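Local coordinates for periplasmic binding protein (Veillonella parvula, PDB 4N01) that probably captures a solute, perhaps a metal chelate as its relatives do, for delivery to a membrane transporter, at residues S43-S47 with K174-I178; T195-I199 with V321-K325; R208-I213 with G237-M242. All blocks are in the same frame, centred on the assembly; numbering follows the deposited sequence.

The three contacts sample two lobes and the helix between them. Contact 1 lies in the N-terminal lobe, where a hairpin strand meets the end of helix 165-178; contact 3 pairs two parallel strands in the C-terminal lobe, on the opposite side of the chain's centre, about 35 Å away between centres. Contact 2 joins helix 182-203, which follows helix 165-178 and leads into strand 209-214, to helix 320-332. Contacts 1 and 2 are partly buried, and contact 3 is buried. Chemistry follows place: contact 2 is purely apolar, contact 1 mixes an apolar cluster with a single lysine hydrogen bond, and contact 3 rests on backbone hydrogen bonds with a salt bridge at one end.

Contact 1: S43-S47 with K174-I178; sequences SVTWS and KLGEI
Strand 44-47 starts just after S43 and crosses helix 174-178 at -128°, with 9.0 Å between their axes. V44 (phi/psi -100/122, chi1 t) points toward the helix and stands nearest I178, 6.0 Å CA to CA. Its CG1 lies 3.8 Å from I178 CG1 and its CG2 3.7 Å from E177 O, a compact branched side chain against the helix end. T45 sends its CB away, but its carbonyl faces the helix: K174 NZ donates to T45 O at 2.8 Å. K174 (chi1-chi4 t, p, t, t) has the length to span this gap, and its CE passes 4.1 Å from W46 CB. W46 (extended, -163/173; chi1 p, chi2 97°) presents one face of its indole to I178, whose CD1 sits 4.1 Å from the six-ring centroid, 13° off the normal, a CH-pi contact. W46 NE1 donates to I152 O, and the ring meets W153 edge-to-face. This strand-on-helix packing fastens the antiparallel hairpin 44-50/53-59 to the N-terminal alpha/beta lobe of the binding protein.

Contact 2: T195-I199 with V321-K325; sequences TLAAI and VDALK
Two nearly parallel helices pack here through apolar side chains, 195-199 of the long helix 182-203 and 321-325 of the C-terminal helix 320-332. Their axes come within 9.8 Å at a signed crossing angle of 18°, and no hydrogen bond passes between them. Both are regular, with I199 N to T195 O and K325 N to V321 O each 3.0 Å. L196 lies beside V321 and I199 beside K325, each 6.2 Å CA to CA. T195 (chi1 m) turns its methyl inward, CG2 being 3.6 Å from V321 CG1. L196 CB lies 4.3 Å from CG1 of V321 (chi1 t). I199 (m, t) aims its CD1 at the facing helix, 3.6 Å from K325 CA and 4.3 Å from V321 CG1. L196 CD1 touches L324 CD1 at 4.4 Å, while K325 lends its aliphatic part and leads its amine away. L165 of helix 165-178 touches both L196 and V321. Helix 320-332 thus packs along a single long helix linking two alpha/beta lobes, characteristic of this class of binding protein.

Contact 3: R208-I213 with G237-M242; sequences RKRVFI and GADNVM
Strands 209-213 and 238-240 run parallel, their short axes 4.5 Å apart at closest and strongly twisted (-49°). K209 pairs with A238, R210 with D239 and V211 with N240, CA to CA 4.8 to 5.0 Å. Four backbone hydrogen bonds join them: K209 N to G237 O and D239 N to K209 O (both 2.8 Å), V211 N to D239 O 3.0 Å and V241 N to V211 O 2.9 Å. On the other edge the backbone of R210 bonds with Y266, and F212 with Y266 and I268; R210 N donates to D265 OD2. G237 (phi/psi 68/30, which glycine adopts readily) is the C-prime residue of the Schellman motif ending helix 228-234.

There R208 folds over G237 and meets D239 in a two-pronged salt bridge, R208 NE to D239 OD2 and R208 NH2 to D239 OD1, both 2.9 Å; NH2 also serves K234 O. R210 NH2 donates to Q262 O, while V241 CG1 lies over one face of its guanidinium. Buried N240 is fully used: OD1 accepts from M242 N (2.9 Å, an Asx turn) and from water 1 (2.7 Å), which accepts from I213 N (2.8 Å); ND2 donates to A224 O and T230 OG1. Valine, alanine and phenylalanine suit the apolar remainder: V211 CG1 to A238 CB 3.9 Å, F212 CD1 to CG of selenomethionine M242 3.9 Å, with M242 SE obliquely 5.4 Å from the F212 ring centroid, a Met-aromatic contact.

A right-handed beta-alpha-beta crossover through helix 228-234, its connection including strands 216-217 and 221-224, joins the pair; 238-240 is outermost, and I331 of helix 320-332 packs on K209 and A238.

Contact 1: S43-S47 with K174-I178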
loop_
_atom_site.group_PDB
_atom_site.type_symbol
_atom_site.label_atom_id
_atom_site.label_comp_id
_atom_site.label_asym_id
_atom_site.label_seq_id
_atom_site.Cartn_x
_atom_site.Cartn_y
_atom_site.Cartn_z
ATOM N N SER A 43 7.204 -28.075 3.270
ATOM C CA SER A 43 7.708 -26.754 3.603
ATOM C C SER A 43 6.931 -25.708 2.825
ATOM O O SER A 43 6.347 -26.000 1.779
ATOM C CB SER A 43 9.191 -26.639 3.240
ATOM O OG SER A 43 9.993 -27.449 4.077
ATOM N N VAL A 44 6.931 -24.488 3.341
ATOM C CA VAL A 44 6.454 -23.341 2.602
ATOM C C VAL A 44 7.719 -22.668 2.091
ATOM O O VAL A 44 8.616 -22.346 2.870
ATOM C CB VAL A 44 5.642 -22.402 3.505
ATOM C CG1 VAL A 44 5.233 -21.135 2.751
ATOM C CG2 VAL A 44 4.410 -23.138 4.028
ATOM N N THR A 45 7.822 -22.508 0.777
ATOM C CA THR A 45 9.067 -22.036 0.176
ATOM C C THR A 45 8.854 -20.797 -0.682
ATOM O O THR A 45 7.767 -20.577 -1.233
ATOM C CB THR A 45 9.723 -23.130 -0.684
ATOM O OG1 THR A 45 8.859 -23.462 -1.779
ATOM C CG2 THR A 45 9.996 -24.385 0.151
ATOM N N TRP A 46 9.894 -19.978 -0.791
ATOM C CA TRP A 46 9.838 -18.789 -1.637
ATOM C C TRP A 46 11.252 -18.298 -1.909
ATOM O O TRP A 46 12.204 -18.822 -1.332
ATOM C CB TRP A 46 8.983 -17.685 -0.993
ATOM C CG TRP A 46 9.604 -16.996 0.200
ATOM C CD1 TRP A 46 10.284 -15.803 0.199
ATOM C CD2 TRP A 46 9.582 -17.438 1.566
ATOM N NE1 TRP A 46 10.689 -15.485 1.471
ATOM C CE2 TRP A 46 10.267 -16.472 2.335
ATOM C CE3 TRP A 46 9.046 -18.561 2.221
ATOM C CZ2 TRP A 46 10.429 -16.583 3.717
ATOM C CZ3 TRP A 46 9.211 -18.681 3.600
ATOM C CH2 TRP A 46 9.903 -17.698 4.331
ATOM N N SER A 47 11.384 -17.310 -2.791
ATOM C CA SER A 47 12.683 -16.721 -3.124
ATOM C C SER A 47 12.615 -15.198 -3.089
ATOM O O SER A 47 11.573 -14.609 -3.390
ATOM C CB SER A 47 13.124 -17.136 -4.539
ATOM O OG SER A 47 13.315 -18.537 -4.632
ATOM N N LYS A 174 -0.142 -16.305 1.019
ATOM C CA LYS A 174 1.231 -16.777 1.219
ATOM C C LYS A 174 1.726 -16.468 2.630
ATOM O O LYS A 174 2.346 -17.312 3.289
ATOM C CB LYS A 174 2.165 -16.115 0.199
ATOM C CG LYS A 174 3.573 -16.699 0.172
ATOM C CD LYS A 174 3.578 -18.142 -0.346
ATOM C CE LYS A 174 5.003 -18.607 -0.587
ATOM N NZ LYS A 174 5.044 -19.984 -1.136
ATOM N N LEU A 175 1.468 -15.248 3.086
ATOM C CA LEU A 175 1.845 -14.860 4.449
ATOM C C LEU A 175 1.155 -15.780 5.442
ATOM O O LEU A 175 1.779 -16.276 6.394
ATOM C CB LEU A 175 1.469 -13.396 4.717
ATOM C CG LEU A 175 1.793 -12.804 6.095
ATOM C CD1 LEU A 175 3.273 -12.911 6.426
ATOM C CD2 LEU A 175 1.356 -11.346 6.134
ATOM N N GLY A 176 -0.132 -16.027 5.198
ATOM C CA GLY A 176 -0.895 -16.978 5.988
ATOM C C GLY A 176 -0.255 -18.356 6.005
ATOM O O GLY A 176 -0.124 -18.962 7.067
ATOM N N GLU A 177 0.144 -18.860 4.836
ATOM C CA GLU A 177 0.784 -20.172 4.772
ATOM C C GLU A 177 2.087 -20.198 5.579
ATOM O O GLU A 177 2.352 -21.153 6.309
ATOM C CB GLU A 177 1.036 -20.573 3.315
ATOM C CG GLU A 177 -0.251 -20.841 2.535
ATOM C CD GLU A 177 -0.029 -21.023 1.040
ATOM O OE1 GLU A 177 0.956 -20.467 0.494
ATOM O OE2 GLU A 177 -0.854 -21.715 0.399
ATOM N N ILE A 178 2.898 -19.151 5.446
ATOM C CA ILE A 178 4.165 -19.077 6.183
ATOM C C ILE A 178 3.930 -19.185 7.690
ATOM O O ILE A 178 4.706 -19.823 8.421
ATOM C CB ILE A 178 4.932 -17.755 5.869
ATOM C CG1 ILE A 178 5.404 -17.734 4.409
ATOM C CG2 ILE A 178 6.142 -17.597 6.790
ATOM C CD1 ILE A 178 5.927 -16.357 3.947
#

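Contact 2: T195-I199 with V321-K325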
loop_
_atom_site.group_PDB
_atom_site.type_symbol
_atom_site.label_atom_id
_atom_site.label_comp_id
_atom_site.label_asym_id
_atom_site.label_seq_id
_atom_site.Cartn_x
_atom_site.Cartn_y
_atom_site.Cartn_z
ATOM N N THR A 195 -17.274 -8.152 -0.626
ATOM C CA THR A 195 -17.459 -6.701 -0.582
ATOM C C THR A 195 -17.167 -6.043 -1.935
ATOM O O THR A 195 -17.919 -5.166 -2.379
ATOM C CB THR A 195 -16.586 -6.054 0.512
ATOM O OG1 THR A 195 -17.005 -6.536 1.791
ATOM C CG2 THR A 195 -16.717 -4.534 0.480
ATOM N N LEU A 196 -16.090 -6.468 -2.598
ATOM C CA LEU A 196 -15.730 -5.892 -3.893
ATOM C C LEU A 196 -16.829 -6.144 -4.916
ATOM O O LEU A 196 -17.164 -5.262 -5.711
ATOM C CB LEU A 196 -14.393 -6.454 -4.401
ATOM C CG LEU A 196 -13.985 -5.944 -5.793
ATOM C CD1 LEU A 196 -13.781 -4.435 -5.757
ATOM C CD2 LEU A 196 -12.725 -6.651 -6.303
ATOM N N ALA A 197 -17.413 -7.337 -4.878
ATOM C CA ALA A 197 -18.495 -7.668 -5.796
ATOM C C ALA A 197 -19.714 -6.780 -5.537
ATOM O O ALA A 197 -20.428 -6.398 -6.474
ATOM C CB ALA A 197 -18.873 -9.123 -5.657
ATOM N N ALA A 198 -19.963 -6.456 -4.273
ATOM C CA ALA A 198 -21.093 -5.594 -3.938
ATOM C C ALA A 198 -20.880 -4.189 -4.492
ATOM O O ALA A 198 -21.814 -3.567 -5.017
ATOM C CB ALA A 198 -21.312 -5.552 -2.438
ATOM N N ILE A 199 -19.652 -3.687 -4.397
ATOM C CA ILE A 199 -19.339 -2.386 -4.985
ATOM C C ILE A 199 -19.515 -2.410 -6.500
ATOM O O ILE A 199 -20.170 -1.540 -7.081
ATOM C CB ILE A 199 -17.891 -1.963 -4.687
ATOM C CG1 ILE A 199 -17.669 -1.860 -3.175
ATOM C CG2 ILE A 199 -17.570 -0.629 -5.374
ATOM C CD1 ILE A 199 -16.208 -1.925 -2.797
ATOM N N VAL A 321 -9.957 -2.722 -0.367
ATOM C CA VAL A 321 -11.364 -2.843 -0.734
ATOM C C VAL A 321 -12.233 -1.900 0.110
ATOM O O VAL A 321 -13.188 -1.308 -0.396
ATOM C CB VAL A 321 -11.844 -4.308 -0.666
ATOM C CG1 VAL A 321 -13.356 -4.378 -0.809
ATOM C CG2 VAL A 321 -11.177 -5.106 -1.786
ATOM N N ASP A 322 -11.870 -1.727 1.379
ATOM C CA ASP A 322 -12.564 -0.767 2.241
ATOM C C ASP A 322 -12.488 0.650 1.674
ATOM O O ASP A 322 -13.492 1.367 1.625
ATOM C CB ASP A 322 -11.983 -0.799 3.656
ATOM C CG ASP A 322 -12.664 0.181 4.584
ATOM O OD1 ASP A 322 -13.780 -0.127 5.055
ATOM O OD2 ASP A 322 -12.085 1.260 4.844
ATOM N N ALA A 323 -11.301 1.040 1.224
ATOM C CA ALA A 323 -11.097 2.358 0.633
ATOM C C ALA A 323 -11.818 2.478 -0.715
ATOM O O ALA A 323 -12.399 3.524 -1.032
ATOM C CB ALA A 323 -9.619 2.624 0.461
ATOM N N LEU A 324 -11.784 1.411 -1.506
ATOM C CA LEU A 324 -12.465 1.413 -2.798
ATOM C C LEU A 324 -13.972 1.605 -2.650
ATOM O O LEU A 324 -14.618 2.207 -3.509
ATOM C CB LEU A 324 -12.180 0.117 -3.547
ATOM C CG LEU A 324 -10.797 -0.050 -4.191
ATOM C CD1 LEU A 324 -10.710 -1.430 -4.851
ATOM C CD2 LEU A 324 -10.531 1.031 -5.212
ATOM N N LYS A 325 -14.532 1.095 -1.562
ATOM C CA LYS A 325 -15.950 1.297 -1.273
ATOM C C LYS A 325 -16.255 2.793 -1.149
ATOM O O LYS A 325 -17.178 3.315 -1.790
ATOM C CB LYS A 325 -16.327 0.570 0.013
ATOM C CG LYS A 325 -17.806 0.532 0.315
ATOM C CD LYS A 325 -18.078 -0.402 1.504
ATOM C CE LYS A 325 -19.562 -0.563 1.780
ATOM N NZ LYS A 325 -20.205 0.704 2.215
#

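Contact 3: R208-I213 with G237-M242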
loop_
_atom_site.group_PDB
_atom_site.type_symbol
_atom_site.label_atom_id
_atom_site.label_comp_id
_atom_site.label_asym_id
_atom_site.label_seq_id
_atom_site.Cartn_x
_atom_site.Cartn_y
_atom_site.Cartn_z
ATOM N N ARG A 208 -17.455 5.406 -16.723
ATOM C CA ARG A 208 -16.162 5.410 -16.056
ATOM C C ARG A 208 -15.690 6.856 -15.930
ATOM O O ARG A 208 -16.119 7.724 -16.690
ATOM C CB ARG A 208 -15.144 4.591 -16.863
ATOM C CG ARG A 208 -15.604 3.163 -17.180
ATOM C CD ARG A 208 -14.501 2.368 -17.865
ATOM N NE ARG A 208 -13.342 2.213 -16.987
ATOM C CZ ARG A 208 -13.217 1.244 -16.089
ATOM N NH1 ARG A 208 -14.190 0.350 -15.948
ATOM N NH2 ARG A 208 -12.130 1.175 -15.328
ATOM N N LYS A 209 -14.807 7.112 -14.977
ATOM C CA LYS A 209 -14.313 8.470 -14.754
ATOM C C LYS A 209 -12.797 8.515 -14.846
ATOM O O LYS A 209 -12.123 7.541 -14.510
ATOM C CB LYS A 209 -14.743 8.966 -13.369
ATOM C CG LYS A 209 -16.241 9.038 -13.190
ATOM C CD LYS A 209 -16.860 10.103 -14.073
ATOM C CE LYS A 209 -18.362 10.188 -13.815
ATOM N NZ LYS A 209 -18.977 11.343 -14.509
ATOM N N ARG A 210 -12.258 9.644 -15.296
ATOM C CA ARG A 210 -10.808 9.796 -15.385
ATOM C C ARG A 210 -10.278 10.506 -14.152
ATOM O O ARG A 210 -10.853 11.506 -13.713
ATOM C CB ARG A 210 -10.446 10.540 -16.664
ATOM C CG ARG A 210 -10.629 9.648 -17.875
ATOM C CD ARG A 210 -10.860 10.432 -19.131
ATOM N NE ARG A 210 -9.705 11.229 -19.544
ATOM C CZ ARG A 210 -8.636 10.737 -20.168
ATOM N NH1 ARG A 210 -8.549 9.435 -20.428
ATOM N NH2 ARG A 210 -7.643 11.543 -20.527
ATOM N N VAL A 211 -9.208 9.973 -13.569
ATOM C CA VAL A 211 -8.697 10.509 -12.300
ATOM C C VAL A 211 -7.195 10.814 -12.357
ATOM O O VAL A 211 -6.460 10.250 -13.156
ATOM C CB VAL A 211 -9.013 9.575 -11.100
ATOM C CG1 VAL A 211 -10.510 9.267 -11.050
ATOM C CG2 VAL A 211 -8.198 8.268 -11.175
ATOM N N PHE A 212 -6.749 11.724 -11.508
ATOM C CA PHE A 212 -5.336 12.042 -11.392
ATOM C C PHE A 212 -4.977 11.936 -9.921
ATOM O O PHE A 212 -5.679 12.469 -9.059
ATOM C CB PHE A 212 -5.076 13.463 -11.909
ATOM C CG PHE A 212 -3.691 13.972 -11.619
ATOM C CD1 PHE A 212 -2.586 13.443 -12.283
ATOM C CD2 PHE A 212 -3.495 14.991 -10.702
ATOM C CE1 PHE A 212 -1.302 13.920 -12.015
ATOM C CE2 PHE A 212 -2.220 15.477 -10.434
ATOM C CZ PHE A 212 -1.123 14.939 -11.089
ATOM N N ILE A 213 -3.905 11.214 -9.620
ATOM C CA ILE A 213 -3.463 11.091 -8.236
ATOM C C ILE A 213 -2.376 12.129 -7.935
ATOM O O ILE A 213 -1.321 12.152 -8.578
ATOM C CB ILE A 213 -2.919 9.682 -7.933
ATOM C CG1 ILE A 213 -4.031 8.643 -8.112
ATOM C CG2 ILE A 213 -2.393 9.638 -6.513
ATOM C CD1 ILE A 213 -4.115 8.069 -9.495
ATOM N N GLY A 237 -14.014 1.724 -11.864
ATOM C CA GLY A 237 -14.262 2.614 -12.978
ATOM C C GLY A 237 -13.552 3.945 -12.843
ATOM O O GLY A 237 -14.041 4.959 -13.331
ATOM N N ALA A 238 -12.409 3.950 -12.166
ATOM C CA ALA A 238 -11.619 5.172 -12.034
ATOM C C ALA A 238 -10.317 4.948 -12.791
ATOM O O ALA A 238 -9.490 4.139 -12.379
ATOM C CB ALA A 238 -11.342 5.465 -10.568
ATOM N N ASP A 239 -10.147 5.632 -13.917
ATOM C CA ASP A 239 -9.006 5.378 -14.795
ATOM C C ASP A 239 -7.915 6.437 -14.647
ATOM O O ASP A 239 -8.138 7.598 -14.959
ATOM C CB ASP A 239 -9.475 5.332 -16.249
ATOM C CG ASP A 239 -10.361 4.135 -16.536
ATOM O OD1 ASP A 239 -10.030 3.019 -16.067
ATOM O OD2 ASP A 239 -11.385 4.304 -17.245
ATOM N N ASN A 240 -6.744 6.026 -14.171
ATOM C CA ASN A 240 -5.613 6.930 -13.939
ATOM C C ASN A 240 -5.115 7.556 -15.239
ATOM O O ASN A 240 -4.678 6.833 -16.145
ATOM C CB ASN A 240 -4.479 6.145 -13.248
ATOM C CG ASN A 240 -3.262 7.002 -12.935
ATOM O OD1 ASN A 240 -3.246 8.202 -13.209
ATOM N ND2 ASN A 240 -2.246 6.390 -12.314
ATOM N N VAL A 241 -5.196 8.885 -15.353
ATOM C CA VAL A 241 -4.833 9.536 -16.620
ATOM C C VAL A 241 -3.343 9.493 -16.914
ATOM O O VAL A 241 -2.918 9.778 -18.047
ATOM C CB VAL A 241 -5.309 11.013 -16.704
ATOM C CG1 VAL A 241 -6.841 11.086 -16.683
ATOM C CG2 VAL A 241 -4.711 11.826 -15.571
HETATM N N MSE A 242 -2.540 9.148 -15.910
HETATM C CA MSE A 242 -1.097 9.048 -16.127
HETATM C C MSE A 242 -0.680 7.634 -16.558
HETATM O O MSE A 242 0.475 7.403 -16.906
HETATM C CB MSE A 242 -0.300 9.495 -14.886
HETATM C CG MSE A 242 -0.614 10.926 -14.441
HETATM SE SE MSE A 242 -0.431 12.251 -15.895
HETATM C CE MSE A 242 1.486 12.527 -15.738
HETATM O O HOH W 1 -2.274 10.123 -11.629
#